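Long-range contacts in cyclin-dependent kinase inhibitor 3 (Homo sapiens, PDB 1FPZ), which removes phosphate from phosphotyrosine, phosphoserine and phosphothreonine in proteins, and dephosphorylates the cell-cycle kinase CDK2 in a cyclin-dependent manner: residues C51-V56 / L84-V89; V77-G82 / L137-G142. The protein carries 1 engineered substitution. One frame throughout, in Å; residues are numbered along the deposited sequence.

Contact 2 lies in the core of the phosphatase domain, where the ends of two parallel strands of the mixed sheet bring the active-site loop into place; contact 1 is partly buried and farther out, where a two-stranded hairpin rests on the end of helix 81-86. Both contacts use that helix, 77-82 leading into it and 84-89 out of it. A parallel strand bridge and buried valine, phenylalanine, histidine and sulfur groups make contact 2, whereas contact 1 pairs two aromatic rings beside lysine and arginine chains. Y141 of the active-site loop joins them: its ring stacks on Y87, with CD2 of Y141 3.4 Å from CE1 of Y87, and meets C51 SG, while its hydroxyl touches F53.

Contact 1: C51-V56 / L84-V89; sequences CKFKDV and LSKYRV
The rings of F53 and Y87 meet edge to face: the edge of Y87 carrying CD2 and CE2 is turned to one face of F53. Their planes stand at 89° and their centroids are 5.2 Å apart. The approach is offset, since Y87 CE2 lies above the rim of the F53 ring and Y87 CD2 comes within 3.5 Å of F53 CD1. CG of F53 stands anti to its backbone N (chi1 -156°), and the ring beyond it presents a face to the Y87 edge. F53 thus covers part of the buried tyrosine while keeping some exposure to solvent itself.

Sulfur and aliphatic contacts extend this packing. C51 SG lies 3.5 Å from Y87 CB and obliquely beside the ring, a sulfur-aromatic contact in which a small, polarisable side chain fits close to the tyrosine. The exposed K86 uses its aliphatic part, CG and CD each lying 3.8 Å from F53 CE1.

One backbone hydrogen bond crosses the contact, from K52 N to Y87 O at 3.1 Å. It is somewhat bent, with 144° at the hydrogen. Y87 is the first residue to depart from helical geometry; the positive phi of R88 and its N-H bond to S85 O are consistent with a Schellman motif, although the position of L84 O is less sure.

The basic chains run near each other, K52 CD being 4.3 Å from R88 NE. The like charges, R57 included, would probably repel; K52 NZ stays 5.5 Å from R88 NE, where solvent can screen them.

The hairpin of strands 52-53 and 56-57, joined by a type II turn from F53 to V56, thus sits against the end of helix 81-86. L48 touches Y87 and V89, Y141 of the active-site loop packs on C51, F53 and Y87, and L84 reaches helix 92-98.

Contact 2: V77-G82 / L137-G142; sequences VFCTRG and LIHSYG. Engineered in segment 137-142: S140 (natural residue Cys). With SO4 (sulfate ion), chain G.
The start of the active-site loop, where strand 136-139 gives way to the phosphate-binding turn, meets the end of the neighbouring parallel strand 74-77. V77 pairs with H139 in a parallel bridge, and F78 N donates a nearly straight hydrogen bond to H139 O (3.1 Å, 166° at the hydrogen).

V77 and H139 lie side by side on one face of the sheet, and both methyls of the branched valine touch the imidazole, CG1 at CE1 and CG2 at NE2 (3.8 Å). H139 ND1 donates to S140 O, on a lone pair in the carbonyl plane; this bond is short and bent (136° at the hydrogen), with S140 O tilted from the ring plane, and its exact length is doubtful. NE2 has a weak bond to Y96 OH. C79 SG sits at the edge of this ring and 3.2 Å from S140 O. F78 CG lies anti to the carbonyl carbon (chi1 -48°), and the ring further out brings CE1 to I138 CB; F78 CB is 3.8 Å from S140 OG, and V150 of helix 146-158 also packs on this phenylalanine.

S140 is an engineered replacement for the cysteine predicted to form the phosphocysteine intermediate. A sulfate, probably from the crystallisation liquor, lies at the loop, held weakly by G142 N through its O3 and also by R146 NE. A nucleophile position following a central parallel strand, in a loop leading to a helix, is typical of the protein-tyrosine phosphatase P-loop with its HCX5R signature, whose Cys is Ser here.

Contact 1: C51-V56 / L84-V89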
loop_
_atom_site.group_PDB
_atom_site.type_symbol
_atom_site.label_atom_id
_atom_site.label_comp_id
_atom_site.label_asym_id
_atom_site.label_seq_id
_atom_site.Cartn_x
_atom_site.Cartn_y
_atom_site.Cartn_z
ATOM N N CYS A 51 11.498 -10.463 -2.716
ATOM C CA CYS A 51 12.053 -10.630 -1.378
ATOM C C CYS A 51 12.818 -11.939 -1.246
ATOM O O CYS A 51 12.420 -12.975 -1.791
ATOM C CB CYS A 51 10.945 -10.579 -0.335
ATOM S SG CYS A 51 11.532 -10.638 1.347
ATOM N N LYS A 52 13.923 -11.881 -0.517
ATOM C CA LYS A 52 14.766 -13.047 -0.304
ATOM C C LYS A 52 15.111 -13.090 1.172
ATOM O O LYS A 52 15.991 -12.372 1.635
ATOM C CB LYS A 52 16.035 -12.930 -1.148
ATOM C CG LYS A 52 16.583 -14.255 -1.629
ATOM C CD LYS A 52 17.570 -14.053 -2.769
ATOM C CE LYS A 52 16.916 -13.338 -3.952
ATOM N NZ LYS A 52 17.880 -13.037 -5.051
ATOM N N PHE A 53 14.395 -13.927 1.912
ATOM C CA PHE A 53 14.604 -14.059 3.342
ATOM C C PHE A 53 14.502 -15.544 3.665
ATOM O O PHE A 53 14.364 -16.358 2.758
ATOM C CB PHE A 53 13.524 -13.277 4.082
ATOM C CG PHE A 53 13.920 -12.851 5.453
ATOM C CD1 PHE A 53 15.002 -11.997 5.637
ATOM C CD2 PHE A 53 13.187 -13.261 6.560
ATOM C CE1 PHE A 53 15.349 -11.553 6.907
ATOM C CE2 PHE A 53 13.524 -12.824 7.831
ATOM C CZ PHE A 53 14.608 -11.966 8.008
ATOM N N LYS A 54 14.561 -15.895 4.947
ATOM C CA LYS A 54 14.482 -17.296 5.357
ATOM C C LYS A 54 13.380 -18.058 4.634
ATOM O O LYS A 54 12.186 -17.785 4.826
ATOM C CB LYS A 54 14.245 -17.402 6.855
ATOM C CG LYS A 54 15.324 -16.778 7.708
ATOM C CD LYS A 54 14.882 -16.746 9.162
ATOM C CE LYS A 54 13.564 -15.986 9.302
ATOM N NZ LYS A 54 13.009 -16.028 10.681
ATOM N N ASP A 55 13.795 -19.008 3.798
ATOM C CA ASP A 55 12.878 -19.854 3.034
ATOM C C ASP A 55 12.185 -19.147 1.865
ATOM O O ASP A 55 11.635 -19.800 0.969
ATOM C CB ASP A 55 11.824 -20.449 3.970
ATOM C CG ASP A 55 11.682 -21.942 3.808
ATOM O OD1 ASP A 55 12.707 -22.647 3.947
ATOM O OD2 ASP A 55 10.551 -22.404 3.547
ATOM N N VAL A 56 12.201 -17.816 1.884
ATOM C CA VAL A 56 11.587 -17.029 0.824
ATOM C C VAL A 56 12.666 -16.564 -0.142
ATOM O O VAL A 56 13.474 -15.699 0.183
ATOM C CB VAL A 56 10.876 -15.783 1.377
ATOM C CG1 VAL A 56 10.132 -15.081 0.249
ATOM C CG2 VAL A 56 9.930 -16.171 2.505
ATOM N N LEU A 84 14.778 -2.974 2.291
ATOM C CA LEU A 84 15.137 -3.326 0.930
ATOM C C LEU A 84 16.533 -3.937 0.919
ATOM O O LEU A 84 16.852 -4.756 0.056
ATOM C CB LEU A 84 15.047 -2.098 0.018
ATOM C CG LEU A 84 13.610 -1.556 -0.119
ATOM C CD1 LEU A 84 13.617 -0.180 -0.735
ATOM C CD2 LEU A 84 12.775 -2.494 -0.956
ATOM N N SER A 85 17.351 -3.550 1.894
ATOM C CA SER A 85 18.699 -4.094 2.014
ATOM C C SER A 85 18.610 -5.485 2.630
ATOM O O SER A 85 19.044 -6.474 2.036
ATOM C CB SER A 85 19.556 -3.202 2.902
ATOM O OG SER A 85 20.137 -2.154 2.150
ATOM N N LYS A 86 18.041 -5.549 3.829
ATOM C CA LYS A 86 17.871 -6.816 4.526
ATOM C C LYS A 86 17.378 -7.931 3.618
ATOM O O LYS A 86 18.019 -8.967 3.480
ATOM C CB LYS A 86 16.877 -6.666 5.677
ATOM C CG LYS A 86 16.467 -7.997 6.282
ATOM C CD LYS A 86 15.712 -7.810 7.577
ATOM C CE LYS A 86 16.615 -7.204 8.638
ATOM N NZ LYS A 86 15.888 -6.989 9.918
ATOM N N TYR A 87 16.226 -7.706 3.002
ATOM C CA TYR A 87 15.601 -8.688 2.128
ATOM C C TYR A 87 16.242 -8.762 0.728
ATOM O O TYR A 87 15.659 -9.294 -0.219
ATOM C CB TYR A 87 14.102 -8.367 2.051
ATOM C CG TYR A 87 13.472 -8.117 3.419
ATOM C CD1 TYR A 87 12.547 -7.087 3.611
ATOM C CD2 TYR A 87 13.821 -8.895 4.525
ATOM C CE1 TYR A 87 11.989 -6.831 4.873
ATOM C CE2 TYR A 87 13.267 -8.649 5.787
ATOM C CZ TYR A 87 12.357 -7.618 5.951
ATOM O OH TYR A 87 11.827 -7.371 7.192
ATOM N N ARG A 88 17.459 -8.239 0.622
ATOM C CA ARG A 88 18.227 -8.222 -0.620
ATOM C C ARG A 88 17.536 -7.710 -1.876
ATOM O O ARG A 88 17.570 -8.358 -2.919
ATOM C CB ARG A 88 18.846 -9.604 -0.904
ATOM C CG ARG A 88 20.261 -9.763 -0.306
ATOM C CD ARG A 88 21.056 -10.962 -0.841
ATOM N NE ARG A 88 20.594 -12.235 -0.298
ATOM C CZ ARG A 88 21.293 -13.367 -0.335
ATOM N NH1 ARG A 88 22.496 -13.392 -0.890
ATOM N NH2 ARG A 88 20.789 -14.477 0.188
ATOM N N VAL A 89 16.924 -6.534 -1.770
ATOM C CA VAL A 89 16.258 -5.881 -2.900
ATOM C C VAL A 89 16.493 -4.371 -2.784
ATOM O O VAL A 89 15.566 -3.574 -2.893
ATOM C CB VAL A 89 14.720 -6.149 -2.917
ATOM C CG1 VAL A 89 14.379 -7.212 -3.953
ATOM C CG2 VAL A 89 14.240 -6.590 -1.533
#

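Contact 2: V77-G82 / L137-G142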
loop_
_atom_site.group_PDB
_atom_site.type_symbol
_atom_site.label_atom_id
_atom_site.label_comp_id
_atom_site.label_asym_id
_atom_site.label_seq_id
_atom_site.Cartn_x
_atom_site.Cartn_y
_atom_site.Cartn_z
ATOM N N VAL A 77 5.479 2.019 -2.458
ATOM C CA VAL A 77 6.300 1.201 -1.582
ATOM C C VAL A 77 6.450 1.816 -0.208
ATOM O O VAL A 77 6.914 2.956 -0.095
ATOM C CB VAL A 77 7.689 1.019 -2.183
ATOM C CG1 VAL A 77 8.574 0.199 -1.237
ATOM C CG2 VAL A 77 7.567 0.352 -3.547
ATOM N N PHE A 78 6.064 1.081 0.836
ATOM C CA PHE A 78 6.190 1.619 2.180
ATOM C C PHE A 78 7.316 0.974 2.975
ATOM O O PHE A 78 7.421 1.211 4.163
ATOM C CB PHE A 78 4.874 1.522 2.959
ATOM C CG PHE A 78 3.674 2.026 2.199
ATOM C CD1 PHE A 78 2.758 1.122 1.641
ATOM C CD2 PHE A 78 3.413 3.378 2.099
ATOM C CE1 PHE A 78 1.588 1.557 1.000
ATOM C CE2 PHE A 78 2.241 3.832 1.459
ATOM C CZ PHE A 78 1.331 2.906 0.913
ATOM N N CYS A 79 8.166 0.186 2.311
ATOM C CA CYS A 79 9.307 -0.465 2.961
ATOM C C CYS A 79 10.448 0.527 3.090
ATOM O O CYS A 79 10.685 1.299 2.168
ATOM C CB CYS A 79 9.793 -1.638 2.126
ATOM S SG CYS A 79 8.825 -3.143 2.344
ATOM N N THR A 80 11.156 0.517 4.216
ATOM C CA THR A 80 12.274 1.444 4.382
ATOM C C THR A 80 13.480 0.968 3.590
ATOM O O THR A 80 13.482 -0.130 3.025
ATOM C CB THR A 80 12.700 1.586 5.847
ATOM O OG1 THR A 80 13.095 0.307 6.349
ATOM C CG2 THR A 80 11.555 2.114 6.692
ATOM N N ARG A 81 14.501 1.814 3.534
ATOM C CA ARG A 81 15.740 1.500 2.825
ATOM C C ARG A 81 16.434 0.290 3.458
ATOM O O ARG A 81 16.945 -0.585 2.757
ATOM C CB ARG A 81 16.673 2.710 2.862
ATOM C CG ARG A 81 16.430 3.630 4.065
ATOM C CD ARG A 81 17.698 4.348 4.517
ATOM N NE ARG A 81 18.638 3.407 5.129
ATOM C CZ ARG A 81 19.887 3.225 4.719
ATOM N NH1 ARG A 81 20.356 3.927 3.690
ATOM N NH2 ARG A 81 20.658 2.333 5.331
ATOM N N GLY A 82 16.457 0.255 4.787
ATOM C CA GLY A 82 17.073 -0.864 5.472
ATOM C C GLY A 82 16.454 -2.185 5.037
ATOM O O GLY A 82 17.160 -3.147 4.705
ATOM N N LEU A 137 -0.844 -0.419 -7.691
ATOM C CA LEU A 137 -0.506 -1.466 -6.735
ATOM C C LEU A 137 0.301 -0.909 -5.536
ATOM O O LEU A 137 1.191 -0.064 -5.728
ATOM C CB LEU A 137 0.331 -2.503 -7.454
ATOM C CG LEU A 137 1.401 -3.207 -6.649
ATOM C CD1 LEU A 137 0.753 -4.256 -5.774
ATOM C CD2 LEU A 137 2.432 -3.818 -7.620
ATOM N N ILE A 138 0.012 -1.382 -4.310
ATOM C CA ILE A 138 0.759 -0.908 -3.140
ATOM C C ILE A 138 1.293 -2.081 -2.330
ATOM O O ILE A 138 0.666 -3.123 -2.252
ATOM C CB ILE A 138 -0.102 0.019 -2.229
ATOM C CG1 ILE A 138 -0.990 -0.795 -1.271
ATOM C CG2 ILE A 138 -1.012 0.873 -3.101
ATOM C CD1 ILE A 138 -1.961 0.046 -0.494
ATOM N N HIS A 139 2.464 -1.920 -1.730
ATOM C CA HIS A 139 3.012 -3.002 -0.940
ATOM C C HIS A 139 3.966 -2.551 0.144
ATOM O O HIS A 139 4.602 -1.507 0.061
ATOM C CB HIS A 139 3.737 -4.003 -1.840
ATOM C CG HIS A 139 5.196 -3.703 -2.046
ATOM N ND1 HIS A 139 6.103 -3.664 -1.005
ATOM C CD2 HIS A 139 5.910 -3.481 -3.173
ATOM C CE1 HIS A 139 7.312 -3.437 -1.484
ATOM N NE2 HIS A 139 7.223 -3.320 -2.798
ATOM N N SER A 140 4.059 -3.391 1.154
ATOM C CA SER A 140 4.922 -3.213 2.299
ATOM C C SER A 140 5.870 -4.417 2.277
ATOM O O SER A 140 6.386 -4.801 1.232
ATOM C CB SER A 140 4.084 -3.267 3.560
ATOM O OG SER A 140 3.891 -1.981 4.073
ATOM N N TYR A 141 6.077 -5.010 3.443
ATOM C CA TYR A 141 6.911 -6.195 3.546
ATOM C C TYR A 141 5.981 -7.396 3.328
ATOM O O TYR A 141 6.180 -8.188 2.405
ATOM C CB TYR A 141 7.565 -6.259 4.933
ATOM C CG TYR A 141 8.366 -7.527 5.136
ATOM C CD1 TYR A 141 8.451 -8.125 6.393
ATOM C CD2 TYR A 141 8.970 -8.172 4.048
ATOM C CE1 TYR A 141 9.108 -9.349 6.567
ATOM C CE2 TYR A 141 9.633 -9.391 4.207
ATOM C CZ TYR A 141 9.691 -9.976 5.468
ATOM O OH TYR A 141 10.286 -11.208 5.608
ATOM N N GLY A 142 4.952 -7.494 4.164
ATOM C CA GLY A 142 3.999 -8.582 4.036
ATOM C C GLY A 142 2.605 -8.154 3.604
ATOM O O GLY A 142 1.651 -8.928 3.711
HETATM S S SO4 G . 3.388 -4.457 7.509
HETATM O O1 SO4 G . 4.124 -3.244 7.822
HETATM O O2 SO4 G . 2.930 -5.010 8.796
HETATM O O3 SO4 G . 4.260 -5.384 6.744
HETATM O O4 SO4 G . 2.169 -4.136 6.751
#